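Local atomic coordinates of lectin-related NK cell receptor LY49L1 (PDB entry 3G8K), a protein that serves as a natural killer cell receptor of the Ly49 family, whose members recognise MHC class I, and is represented here by its C-type lectin-like domain. Residues R5-K9 with Y20-D24; K26-C31 with W64-S68; K44-E48 with G82-A87; L54-S60 with L103-R107; D61-I65 with K115-I120. The protein carries 1 engineered substitution. All coordinates share one frame. Numbering follows the deposited sequence.

From the N terminus, interaction 1 closes first, laying the 5-9 loop against the end of strand 17-21, and the remaining four follow it in series. Interaction 2 opens at 26-31 and closes on 64-68, joining helix 28-37 to strand 62-70. Interactions 3 and 4 open before it closes and close after it, so both cross it; they also cross each other, 44-48 reaching the 82-87 loop and 54-60 reaching 103-107 at the end of strand 100-104. Interaction 5 begins where interaction 2 ends, sharing W64 and I65, crosses interactions 3 and 4, and pairs strand 62-70 with strand 118-124. The C31-C119 disulfide links interactions 2 and 5.

Interaction 1: R5-K9 with Y20-D24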
# COMPACT_ATOMS: atom_id res chain seq x y z
N ARG A 5 -2.61 1.74 -20.58
CA ARG A 5 -2.12 2.19 -19.25
C ARG A 5 -1.85 3.71 -18.99
O ARG A 5 -0.93 4.31 -19.60
CB ARG A 5 -0.89 1.33 -18.82
CG ARG A 5 0.31 2.08 -18.18
CD ARG A 5 0.17 2.38 -16.66
NE ARG A 5 1.07 3.47 -16.25
CZ ARG A 5 2.10 3.35 -15.40
NH1 ARG A 5 2.39 2.17 -14.83
NH2 ARG A 5 2.85 4.43 -15.08
N GLY A 6 -2.68 4.29 -18.11
CA GLY A 6 -2.38 5.50 -17.28
C GLY A 6 -2.78 5.22 -15.81
O GLY A 6 -3.72 5.80 -15.27
N PHE A 7 -2.10 4.25 -15.19
CA PHE A 7 -2.22 3.97 -13.77
C PHE A 7 -1.11 4.60 -12.93
O PHE A 7 -0.05 5.05 -13.47
CB PHE A 7 -2.30 2.45 -13.57
CG PHE A 7 -3.62 1.86 -14.00
CD1 PHE A 7 -4.53 1.42 -13.04
CD2 PHE A 7 -3.91 1.67 -15.36
CE1 PHE A 7 -5.72 0.92 -13.39
CE2 PHE A 7 -5.12 1.16 -15.78
CZ PHE A 7 -6.07 0.72 -14.76
N GLU A 8 -1.32 4.70 -11.61
CA GLU A 8 -0.22 5.05 -10.74
C GLU A 8 0.82 3.93 -10.78
O GLU A 8 0.46 2.78 -11.18
CB GLU A 8 -0.71 5.36 -9.33
CG GLU A 8 -1.75 6.52 -9.36
CD GLU A 8 -1.15 7.88 -9.44
OE1 GLU A 8 0.07 8.06 -9.63
OE2 GLU A 8 -1.93 8.84 -9.32
N LYS A 9 2.05 4.22 -10.36
CA LYS A 9 3.12 3.20 -10.33
C LYS A 9 3.20 2.41 -9.03
O LYS A 9 4.01 1.49 -8.92
CB LYS A 9 4.52 3.66 -10.88
CG LYS A 9 5.17 4.84 -10.21
CD LYS A 9 6.62 5.21 -10.77
CE LYS A 9 7.80 4.29 -10.21
NZ LYS A 9 9.23 4.76 -10.42
N TYR A 20 -5.18 -1.31 -7.68
CA TYR A 20 -4.43 -0.43 -8.67
C TYR A 20 -5.24 0.87 -8.79
O TYR A 20 -6.44 0.84 -8.58
CB TYR A 20 -4.32 -1.17 -10.03
CG TYR A 20 -3.80 -2.60 -9.92
CD1 TYR A 20 -4.67 -3.68 -9.78
CD2 TYR A 20 -2.44 -2.87 -9.95
CE1 TYR A 20 -4.17 -4.97 -9.64
CE2 TYR A 20 -1.95 -4.16 -9.87
CZ TYR A 20 -2.82 -5.18 -9.66
OH TYR A 20 -2.29 -6.43 -9.61
N PHE A 21 -4.56 1.99 -9.13
CA PHE A 21 -5.12 3.34 -9.03
C PHE A 21 -4.90 3.98 -10.37
O PHE A 21 -3.78 3.96 -10.83
CB PHE A 21 -4.46 4.21 -7.88
CG PHE A 21 -4.55 3.56 -6.55
CD1 PHE A 21 -3.64 2.56 -6.21
CD2 PHE A 21 -5.64 3.84 -5.65
CE1 PHE A 21 -3.77 1.83 -5.00
CE2 PHE A 21 -5.75 3.14 -4.40
CZ PHE A 21 -4.81 2.13 -4.09
N VAL A 22 -6.00 4.45 -10.99
CA VAL A 22 -5.96 5.28 -12.25
C VAL A 22 -5.46 6.73 -11.90
O VAL A 22 -5.68 7.22 -10.77
CB VAL A 22 -7.34 5.27 -13.04
CG1 VAL A 22 -7.24 5.98 -14.38
CG2 VAL A 22 -7.86 3.87 -13.27
N MET A 23 -4.74 7.40 -12.82
CA MET A 23 -4.15 8.71 -12.47
C MET A 23 -5.17 9.86 -12.53
O MET A 23 -5.14 10.76 -11.70
CB MET A 23 -2.96 9.05 -13.38
CG MET A 23 -1.84 8.13 -13.17
SD MET A 23 -0.32 8.69 -13.95
CE MET A 23 -0.67 8.25 -15.65
N ASP A 24 -6.03 9.80 -13.54
CA ASP A 24 -7.12 10.73 -13.75
C ASP A 24 -8.41 10.32 -13.03
O ASP A 24 -8.83 9.16 -13.00
CB ASP A 24 -7.43 10.85 -15.23
CG ASP A 24 -6.28 11.46 -16.03
OD1 ASP A 24 -6.17 11.14 -17.25
OD2 ASP A 24 -5.49 12.25 -15.47
O HOH W 1 -5.27 8.14 -16.03
O HOH W 2 -1.89 1.34 -9.57
O HOH W 3 -4.75 8.32 -8.60
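Two backbone hydrogen bonds hold these segments together: E8 N donates to F21 O at 2.7 Å, and M23 N to G6 O at 3.1 Å. They frame a single beta bridge between F7 and V22, whose CA atoms lie 4.2 Å apart, and so add the N-terminal segment of this C-type lectin-like domain to the end of strand 17-21. Three waters extend the polar seam. Water 1 joins G6 O (2.9 Å) to D24 N (3.1 Å), water 2 accepts from F21 N (2.8 Å) close to E8 O, and water 3 donates both to V22 O (2.6 Å) and to the E8 carboxylate at OE2 (3.0 Å).

The packing lies outside this seam. The F7 CA-to-CB bond leads away from 20-24, yet the ring still meets V22, with CE1 3.6 Å from V22 CG2, and Y20, with CD1 4.0 Å from Y20 CB; beyond them it rests on L40 and C121, so that it is buried. E8 lies against the F21 side chain, E8 CG being 3.9 Å from F21 CB. Just past the bridge, K9 makes a cation-pi contact with Y14 of the second subunit, which places this end of the contact at the dimer interface. The exposed M23 side chain folds back over the loop: its CG lies 3.6 Å from F7 O, and its CE stands 3.6 Å from G6 CA.

Interaction 2: K26-C31 with W64-S68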
# COMPACT_ATOMS: atom_id res chain seq x y z
N LYS A 26 -12.32 10.09 -12.73
CA LYS A 26 -13.31 9.78 -13.76
C LYS A 26 -14.66 9.54 -13.14
O LYS A 26 -14.76 9.23 -11.92
CB LYS A 26 -12.93 8.53 -14.63
CG LYS A 26 -11.71 8.75 -15.56
CD LYS A 26 -11.05 7.48 -16.14
CE LYS A 26 -9.67 7.87 -16.65
NZ LYS A 26 -9.69 8.32 -18.06
N THR A 27 -15.67 9.62 -13.99
CA THR A 27 -17.04 9.37 -13.66
C THR A 27 -17.11 7.91 -13.27
O THR A 27 -16.24 7.17 -13.64
CB THR A 27 -17.92 9.58 -14.92
OG1 THR A 27 -17.47 8.71 -16.00
CG2 THR A 27 -17.91 11.10 -15.35
N TRP A 28 -18.17 7.47 -12.59
CA TRP A 28 -18.21 6.06 -12.18
C TRP A 28 -18.10 5.16 -13.40
O TRP A 28 -17.43 4.14 -13.37
CB TRP A 28 -19.51 5.76 -11.45
CG TRP A 28 -19.60 4.37 -10.84
CD1 TRP A 28 -19.28 4.00 -9.55
CD2 TRP A 28 -20.09 3.18 -11.49
NE1 TRP A 28 -19.56 2.68 -9.36
CE2 TRP A 28 -20.05 2.14 -10.52
CE3 TRP A 28 -20.57 2.88 -12.79
CZ2 TRP A 28 -20.43 0.83 -10.84
CZ3 TRP A 28 -20.96 1.60 -13.08
CH2 TRP A 28 -20.89 0.59 -12.12
N SER A 29 -18.77 5.55 -14.49
CA SER A 29 -18.87 4.69 -15.68
C SER A 29 -17.53 4.64 -16.37
O SER A 29 -17.15 3.66 -16.92
CB SER A 29 -19.96 5.24 -16.64
OG SER A 29 -21.12 4.43 -16.57
N GLY A 30 -16.88 5.78 -16.44
CA GLY A 30 -15.62 5.85 -17.06
C GLY A 30 -14.51 5.10 -16.39
O GLY A 30 -13.53 4.76 -17.05
N CYS A 31 -14.66 4.89 -15.07
CA CYS A 31 -13.76 4.15 -14.21
C CYS A 31 -14.04 2.68 -14.42
O CYS A 31 -13.14 1.84 -14.38
CB CYS A 31 -14.04 4.48 -12.70
SG CYS A 31 -13.19 5.87 -12.02
N TRP A 64 -13.97 5.73 -6.47
CA TRP A 64 -15.12 4.91 -6.99
C TRP A 64 -14.86 3.45 -6.85
O TRP A 64 -13.75 3.03 -7.03
CB TRP A 64 -15.34 5.19 -8.48
CG TRP A 64 -16.06 6.48 -8.89
CD1 TRP A 64 -15.57 7.42 -9.89
CD2 TRP A 64 -17.28 7.08 -8.37
NE1 TRP A 64 -16.43 8.47 -9.96
CE2 TRP A 64 -17.49 8.29 -9.11
CE3 TRP A 64 -18.22 6.72 -7.42
CZ2 TRP A 64 -18.60 9.09 -8.89
CZ3 TRP A 64 -19.30 7.52 -7.21
CH2 TRP A 64 -19.52 8.66 -7.93
N ILE A 65 -15.89 2.66 -6.51
CA ILE A 65 -15.74 1.23 -6.36
C ILE A 65 -16.93 0.65 -7.13
O ILE A 65 -17.82 1.40 -7.56
CB ILE A 65 -15.70 0.72 -4.81
CG1 ILE A 65 -17.07 0.94 -4.14
CG2 ILE A 65 -14.39 1.27 -4.09
CD1 ILE A 65 -17.12 0.80 -2.72
N GLY A 66 -16.89 -0.63 -7.39
CA GLY A 66 -17.83 -1.21 -8.38
C GLY A 66 -19.18 -1.61 -7.78
O GLY A 66 -19.61 -2.74 -7.92
N LEU A 67 -19.83 -0.65 -7.14
CA LEU A 67 -21.09 -0.85 -6.46
C LEU A 67 -22.03 0.32 -6.86
O LEU A 67 -21.63 1.50 -6.86
CB LEU A 67 -20.87 -0.91 -4.94
CG LEU A 67 -22.14 -0.98 -4.04
CD1 LEU A 67 -22.80 -2.33 -4.20
CD2 LEU A 67 -21.78 -0.78 -2.56
N SER A 68 -23.25 -0.03 -7.23
CA SER A 68 -24.22 0.92 -7.77
C SER A 68 -25.58 0.44 -7.46
O SER A 68 -25.75 -0.71 -7.19
CB SER A 68 -24.00 1.27 -9.24
OG SER A 68 -24.39 0.33 -10.21
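W28 and W64 carry most of this buried contact, which joins the first turn of helix 28-37 to strand 62-70 in the core of the C-type lectin-like fold. Their rings form an offset edge-to-face pair, the edge of W28 directed at the face of W64, with planes at 81° and the W28 five-membered and W64 six-membered centroids 5.3 Å apart. W28 CB sits over that same six-membered ring as a CH-pi contact, 4.1 Å from its centroid. The indole of W28 then reaches on to the corner at G66, the centre of an inverse gamma turn, where its NE1 donates to I65 O at 2.8 Å.

T27 starts the helix as N-cap, its OG1 accepting from G30 N at 3.0 Å. One turn on, C31, disulfide-bonded to C119, brings its SG to the edge of the W64 ring, 3.6 Å from W64 CD1. At the far end S68 packs against the indole of W28, S68 CB lying 3.9 Å from W28 CZ2.

Interaction 3: K44-E48 with G82-A87; sequences KIDNE and GPSKLA
Segments 44-48 and 82-87, irregular and mostly extended, run side by side, end-to-end directions 24° apart; CA atoms approach at D46-S84 (4.7 Å) and N47-L86 (4.2 Å), but K44-G82 is wider (7.4 Å). K44 (chi1 t, chi2 t, chi3 p) arches over G82, its CD 3.9 Å from G82 C, so that NZ donates to P83 O (2.5 Å) while forming a salt bridge with D46 OD2 (2.7 Å; D46 chi1 m). S84, chi1 t, donates from OG to I45 O (2.7 Å) and accepts from L86 N (3.0 Å), an ST turn. In this C-type lectin-like domain the contact ties the approach to helix 48-57 to the long loop between strands 75-78 and 100-104. N47, chi1 p, is the helix N-cap, its OD1 accepting from E50 N. K85 N donates to D46 O (2.8 Å). L86 (t, p) brings CD2 to 4.0 Å from I45 CG2 (I45 m, t), both touching L51. E48 (m, p, chi3 -170°) turns OE1 to accept from A87 N at 3.0 Å.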
# COMPACT_ATOMS: atom_id res chain seq x y z
N LYS A 44 -14.48 -4.56 -6.24
CA LYS A 44 -15.51 -5.20 -5.40
C LYS A 44 -14.97 -5.65 -4.02
O LYS A 44 -13.96 -6.32 -3.96
CB LYS A 44 -16.05 -6.43 -6.12
CG LYS A 44 -17.04 -7.22 -5.19
CD LYS A 44 -17.66 -8.38 -5.91
CE LYS A 44 -16.62 -9.46 -6.23
NZ LYS A 44 -16.81 -10.57 -5.20
N ILE A 45 -15.72 -5.36 -2.94
CA ILE A 45 -15.24 -5.45 -1.61
C ILE A 45 -16.02 -6.68 -1.06
O ILE A 45 -17.24 -6.77 -1.14
CB ILE A 45 -15.45 -4.15 -0.76
CG1 ILE A 45 -14.84 -2.89 -1.40
CG2 ILE A 45 -14.84 -4.29 0.73
CD1 ILE A 45 -14.89 -1.67 -0.49
N ASP A 46 -15.27 -7.65 -0.55
CA ASP A 46 -15.81 -8.98 -0.29
C ASP A 46 -16.34 -9.18 1.09
O ASP A 46 -17.17 -10.07 1.29
CB ASP A 46 -14.73 -10.01 -0.59
CG ASP A 46 -14.66 -10.31 -2.04
OD1 ASP A 46 -13.56 -10.29 -2.56
OD2 ASP A 46 -15.74 -10.52 -2.67
N ASN A 47 -15.84 -8.40 2.05
CA ASN A 47 -16.17 -8.54 3.47
C ASN A 47 -15.67 -7.37 4.33
O ASN A 47 -14.97 -6.49 3.85
CB ASN A 47 -15.68 -9.90 4.01
CG ASN A 47 -14.22 -10.11 3.78
OD1 ASN A 47 -13.41 -9.37 4.28
ND2 ASN A 47 -13.86 -11.13 3.03
N GLU A 48 -16.08 -7.36 5.59
CA GLU A 48 -15.72 -6.33 6.56
C GLU A 48 -14.21 -6.25 6.83
O GLU A 48 -13.67 -5.12 6.94
CB GLU A 48 -16.50 -6.50 7.86
CG GLU A 48 -18.05 -6.17 7.77
CD GLU A 48 -18.87 -7.24 6.99
OE1 GLU A 48 -20.08 -6.97 6.70
OE2 GLU A 48 -18.33 -8.37 6.70
N GLY A 82 -21.62 -9.50 -8.88
CA GLY A 82 -20.44 -10.03 -8.17
C GLY A 82 -20.89 -10.40 -6.77
O GLY A 82 -21.60 -9.64 -6.18
N PRO A 83 -20.50 -11.59 -6.25
CA PRO A 83 -20.99 -11.93 -4.90
C PRO A 83 -20.14 -11.29 -3.75
O PRO A 83 -18.88 -11.17 -3.85
CB PRO A 83 -20.91 -13.46 -4.89
CG PRO A 83 -19.75 -13.79 -5.76
CD PRO A 83 -19.65 -12.67 -6.81
N SER A 84 -20.81 -10.91 -2.65
CA SER A 84 -20.09 -10.30 -1.55
C SER A 84 -20.68 -10.70 -0.23
O SER A 84 -21.89 -10.98 -0.14
CB SER A 84 -20.14 -8.78 -1.66
OG SER A 84 -19.49 -8.14 -0.56
N LYS A 85 -19.82 -10.70 0.80
CA LYS A 85 -20.22 -10.94 2.16
C LYS A 85 -20.15 -9.67 3.01
O LYS A 85 -20.18 -9.73 4.26
CB LYS A 85 -19.34 -12.03 2.77
CG LYS A 85 -19.73 -13.47 2.42
CD LYS A 85 -21.22 -13.68 2.37
CE LYS A 85 -21.52 -14.99 1.61
NZ LYS A 85 -22.76 -15.70 2.12
N LEU A 86 -20.06 -8.52 2.32
CA LEU A 86 -20.11 -7.21 2.94
C LEU A 86 -21.61 -6.77 3.16
O LEU A 86 -22.38 -6.56 2.17
CB LEU A 86 -19.28 -6.20 2.10
CG LEU A 86 -19.10 -4.80 2.70
CD1 LEU A 86 -18.10 -4.80 3.88
CD2 LEU A 86 -18.64 -3.74 1.70
N ALA A 87 -22.03 -6.68 4.42
CA ALA A 87 -23.38 -6.27 4.76
C ALA A 87 -23.44 -4.76 4.66
O ALA A 87 -22.57 -4.05 5.20
CB ALA A 87 -23.81 -6.76 6.17

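Interaction 4: L54-S60 with L103-R107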
# COMPACT_ATOMS: atom_id res chain seq x y z
N LEU A 54 -8.72 -1.65 3.62
CA LEU A 54 -8.59 -0.59 2.63
C LEU A 54 -8.67 0.77 3.28
O LEU A 54 -7.95 1.66 2.88
CB LEU A 54 -9.60 -0.70 1.48
CG LEU A 54 -9.26 -1.76 0.43
CD1 LEU A 54 -10.62 -2.29 -0.15
CD2 LEU A 54 -8.35 -1.13 -0.62
N LYS A 55 -9.56 0.95 4.24
CA LYS A 55 -9.71 2.25 4.93
C LYS A 55 -8.41 2.61 5.69
O LYS A 55 -8.03 3.78 5.79
CB LYS A 55 -10.83 2.17 5.96
CG LYS A 55 -12.25 2.28 5.48
CD LYS A 55 -13.05 1.68 6.64
CE LYS A 55 -14.55 1.97 6.64
NZ LYS A 55 -15.16 0.88 7.56
N LEU A 56 -7.76 1.59 6.23
CA LEU A 56 -6.41 1.66 6.81
C LEU A 56 -5.29 2.08 5.80
O LEU A 56 -4.58 3.10 5.98
CB LEU A 56 -6.14 0.30 7.38
CG LEU A 56 -5.51 -0.04 8.71
CD1 LEU A 56 -4.01 -0.31 8.43
CD2 LEU A 56 -5.82 1.03 9.85
N LEU A 57 -5.21 1.35 4.69
CA LEU A 57 -4.15 1.50 3.70
C LEU A 57 -4.27 2.48 2.56
O LEU A 57 -3.24 2.87 2.04
CB LEU A 57 -3.84 0.14 3.09
CG LEU A 57 -2.46 -0.43 3.43
CD1 LEU A 57 -1.33 0.70 3.43
CD2 LEU A 57 -2.48 -1.21 4.79
N VAL A 58 -5.48 2.83 2.08
CA VAL A 58 -5.59 3.76 0.92
C VAL A 58 -5.10 5.17 1.28
O VAL A 58 -5.37 5.60 2.39
CB VAL A 58 -7.03 3.83 0.36
CG1 VAL A 58 -7.40 2.59 -0.33
CG2 VAL A 58 -8.10 4.22 1.44
N PRO A 59 -4.37 5.91 0.37
CA PRO A 59 -4.15 7.33 0.64
C PRO A 59 -5.46 8.07 0.84
O PRO A 59 -6.44 7.67 0.26
CB PRO A 59 -3.46 7.83 -0.64
CG PRO A 59 -2.81 6.69 -1.20
CD PRO A 59 -3.70 5.50 -0.88
N SER A 60 -5.49 9.13 1.65
CA SER A 60 -6.74 9.83 2.00
C SER A 60 -7.35 10.47 0.77
O SER A 60 -6.78 11.41 0.21
CB SER A 60 -6.50 10.94 3.06
OG SER A 60 -7.63 11.79 3.16
N LEU A 103 -15.52 4.57 -1.81
CA LEU A 103 -14.66 4.35 -0.66
C LEU A 103 -13.91 5.63 -0.25
O LEU A 103 -13.22 6.26 -1.09
CB LEU A 103 -13.57 3.31 -1.06
CG LEU A 103 -12.60 2.75 0.02
CD1 LEU A 103 -13.35 2.49 1.37
CD2 LEU A 103 -11.88 1.48 -0.49
N SER A 104 -14.04 6.01 1.02
CA SER A 104 -13.06 6.93 1.68
C SER A 104 -12.45 6.23 2.89
O SER A 104 -12.94 5.16 3.30
CB SER A 104 -13.71 8.27 2.06
OG SER A 104 -14.73 8.18 3.03
N LYS A 105 -11.38 6.79 3.45
CA LYS A 105 -10.87 6.32 4.75
C LYS A 105 -11.89 6.19 5.87
O LYS A 105 -11.74 5.39 6.82
CB LYS A 105 -9.74 7.24 5.24
CG LYS A 105 -8.62 7.38 4.21
CD LYS A 105 -7.40 7.82 4.91
CE LYS A 105 -6.89 6.75 5.80
NZ LYS A 105 -6.25 5.65 5.04
N THR A 106 -12.95 6.97 5.77
CA THR A 106 -13.88 6.97 6.87
C THR A 106 -15.09 5.99 6.71
O THR A 106 -15.53 5.40 7.70
CB THR A 106 -14.16 8.44 7.41
OG1 THR A 106 -15.49 8.58 7.87
CG2 THR A 106 -13.91 9.52 6.33
N ARG A 107 -15.59 5.81 5.47
CA ARG A 107 -16.84 5.10 5.23
C ARG A 107 -17.07 4.89 3.75
O ARG A 107 -16.40 5.48 2.93
CB ARG A 107 -18.05 5.84 5.85
CG ARG A 107 -18.28 7.30 5.39
CD ARG A 107 -19.15 8.12 6.43
NE ARG A 107 -19.72 9.34 5.89
CZ ARG A 107 -19.03 10.36 5.34
NH1 ARG A 107 -19.68 11.42 4.88
NH2 ARG A 107 -17.70 10.35 5.24
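K105 lays its aliphatic chain across S60, its CD 3.6 Å from S60 CA, and passes V58, with CG 4.2 Å from V58 CG2, before reaching the C-terminal end of helix 48-57. In this C-type lectin-like fold the lysine ties that helix to the turn joining strands 100-104 and 108-111. Its ammonium NZ donates to three backbone carbonyls: K55 O at 2.7 Å, V58 O at 2.8 Å and L56 O at 3.2 Å. The helix has just ended; V58 N still reaches L54 O at 2.8 Å, but P59, four residues after K55, has no N-H to offer K55 O, and the lysine supplies a donor in its place.

K55 runs the other way, its CG 3.7 Å from S104 O and its CE 3.7 Å from T106 O, so that its extended side chain lies along the turn closed by S104 N donating to R107 O at 3.1 Å. L57 and P59, facing away from 103-107, pack on P59 and L57 of the second subunit, which puts the helix end at the dimer interface. On the buried side L103 points toward the helix, with its CD2 3.7 Å from L54 CB.

Interaction 5: D61-I65 with K115-I120; sequences DSYWI and KSFICI. Engineered in segment 61-65: Y63 (natural residue Cys).
Strand 62-65 and strand 118-120 pair in parallel, strongly twisted: their axes approach to 4.6 Å at a signed crossing angle of -50°. Y63 pairs with I118 (CA-CA 4.7 Å) and W64 with C119 (5.1 Å). W64 N donates to I118 O (2.8 Å); on either side of this bond, I118 N to S62 O and I120 N to W64 O are weak, both 3.5 Å, and water 4 also donates to S62 O (3.1 Å).

On the Y63-I118 face, the engineered Y63 (Cys in the natural protein; chi1 m) meets I118 CG2 with the edge of its ring, CD1 3.5 Å away, and its OH hydrogen-bonds to P59 O. The CG2 of I120 (t, t) fills the notch between Y63 CB (3.8 Å) and I65 CG2 (3.7 Å). On the W64-C119 face, W64 (chi1 -78°, chi2 130°) spreads its indole as a plate against F117 (chi1 m): F117 CB sits 3.8 Å over the five-membered centroid, and the F117 ring turns its edge to the six-membered ring, planes at 81°. W64 NE1 donates weakly to K115 O (3.0 Å). With C119 disulfide-bonded to C31 of helix 28-37, this is the central parallel strand pair of the C-type lectin-like fold.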
# COMPACT_ATOMS: atom_id res chain seq x y z
N ASP A 61 -8.50 9.97 0.33
CA ASP A 61 -9.20 10.52 -0.81
C ASP A 61 -10.44 9.71 -0.91
O ASP A 61 -10.73 8.88 -0.00
CB ASP A 61 -8.36 10.53 -2.13
CG ASP A 61 -8.72 11.69 -3.05
OD1 ASP A 61 -9.81 12.27 -2.80
OD2 ASP A 61 -7.95 12.07 -3.98
N SER A 62 -11.20 9.98 -1.98
CA SER A 62 -12.46 9.32 -2.29
C SER A 62 -12.34 8.59 -3.63
O SER A 62 -11.81 9.13 -4.59
CB SER A 62 -13.57 10.32 -2.29
OG SER A 62 -13.95 10.47 -0.95
N TYR A 63 -12.76 7.33 -3.63
CA TYR A 63 -12.50 6.37 -4.71
C TYR A 63 -13.77 5.75 -5.18
O TYR A 63 -14.55 5.17 -4.35
CB TYR A 63 -11.55 5.22 -4.23
CG TYR A 63 -10.24 5.73 -3.70
CD1 TYR A 63 -9.16 5.92 -4.55
CD2 TYR A 63 -10.08 6.05 -2.35
CE1 TYR A 63 -7.95 6.42 -4.09
CE2 TYR A 63 -8.86 6.56 -1.87
CZ TYR A 63 -7.79 6.73 -2.77
OH TYR A 63 -6.57 7.21 -2.32
N TRP A 64 -13.97 5.73 -6.47
CA TRP A 64 -15.12 4.91 -6.99
C TRP A 64 -14.86 3.45 -6.85
O TRP A 64 -13.75 3.03 -7.03
CB TRP A 64 -15.34 5.19 -8.48
CG TRP A 64 -16.06 6.48 -8.89
CD1 TRP A 64 -15.57 7.42 -9.89
CD2 TRP A 64 -17.28 7.08 -8.37
NE1 TRP A 64 -16.43 8.47 -9.96
CE2 TRP A 64 -17.49 8.29 -9.11
CE3 TRP A 64 -18.22 6.72 -7.42
CZ2 TRP A 64 -18.60 9.09 -8.89
CZ3 TRP A 64 -19.30 7.52 -7.21
CH2 TRP A 64 -19.52 8.66 -7.93
N ILE A 65 -15.89 2.66 -6.51
CA ILE A 65 -15.74 1.23 -6.36
C ILE A 65 -16.93 0.65 -7.13
O ILE A 65 -17.82 1.40 -7.56
CB ILE A 65 -15.70 0.72 -4.81
CG1 ILE A 65 -17.07 0.94 -4.14
CG2 ILE A 65 -14.39 1.27 -4.09
CD1 ILE A 65 -17.12 0.80 -2.72
N LYS A 115 -19.94 12.58 -10.89
CA LYS A 115 -18.77 13.20 -10.35
C LYS A 115 -17.56 12.31 -10.70
O LYS A 115 -17.69 11.10 -10.82
CB LYS A 115 -18.87 13.42 -8.82
CG LYS A 115 -19.67 14.62 -8.45
CD LYS A 115 -19.73 14.99 -7.03
CE LYS A 115 -18.49 15.50 -6.42
NZ LYS A 115 -17.92 16.69 -7.13
N SER A 116 -16.39 12.94 -10.77
CA SER A 116 -15.08 12.38 -11.10
C SER A 116 -14.31 12.15 -9.78
O SER A 116 -13.99 13.12 -9.04
CB SER A 116 -14.33 13.42 -12.00
OG SER A 116 -14.88 13.45 -13.32
N PHE A 117 -14.10 10.85 -9.44
CA PHE A 117 -13.26 10.36 -8.32
C PHE A 117 -12.13 9.40 -8.83
O PHE A 117 -12.18 8.93 -9.97
CB PHE A 117 -14.16 9.69 -7.21
CG PHE A 117 -15.13 10.69 -6.57
CD1 PHE A 117 -16.47 10.66 -6.86
CD2 PHE A 117 -14.66 11.67 -5.73
CE1 PHE A 117 -17.36 11.58 -6.30
CE2 PHE A 117 -15.53 12.62 -5.19
CZ PHE A 117 -16.88 12.54 -5.46
N ILE A 118 -11.11 9.18 -8.01
CA ILE A 118 -10.06 8.19 -8.31
C ILE A 118 -10.72 6.81 -8.49
O ILE A 118 -11.49 6.42 -7.68
CB ILE A 118 -8.95 8.15 -7.25
CG1 ILE A 118 -8.22 9.52 -7.12
CG2 ILE A 118 -7.85 7.05 -7.59
CD1 ILE A 118 -7.66 10.00 -8.46
N CYS A 119 -10.39 6.11 -9.57
CA CYS A 119 -10.77 4.67 -9.71
C CYS A 119 -9.85 3.75 -8.93
O CYS A 119 -8.63 3.80 -9.04
CB CYS A 119 -10.83 4.22 -11.21
SG CYS A 119 -11.24 5.52 -12.41
N ILE A 120 -10.44 2.91 -8.08
CA ILE A 120 -9.66 1.80 -7.58
C ILE A 120 -10.21 0.53 -8.26
O ILE A 120 -11.44 0.21 -8.14
CB ILE A 120 -9.58 1.72 -6.06
CG1 ILE A 120 -8.77 0.51 -5.62
CG2 ILE A 120 -10.98 1.65 -5.41
CD1 ILE A 120 -8.65 0.46 -4.08
O HOH W 4 -11.03 11.78 -5.97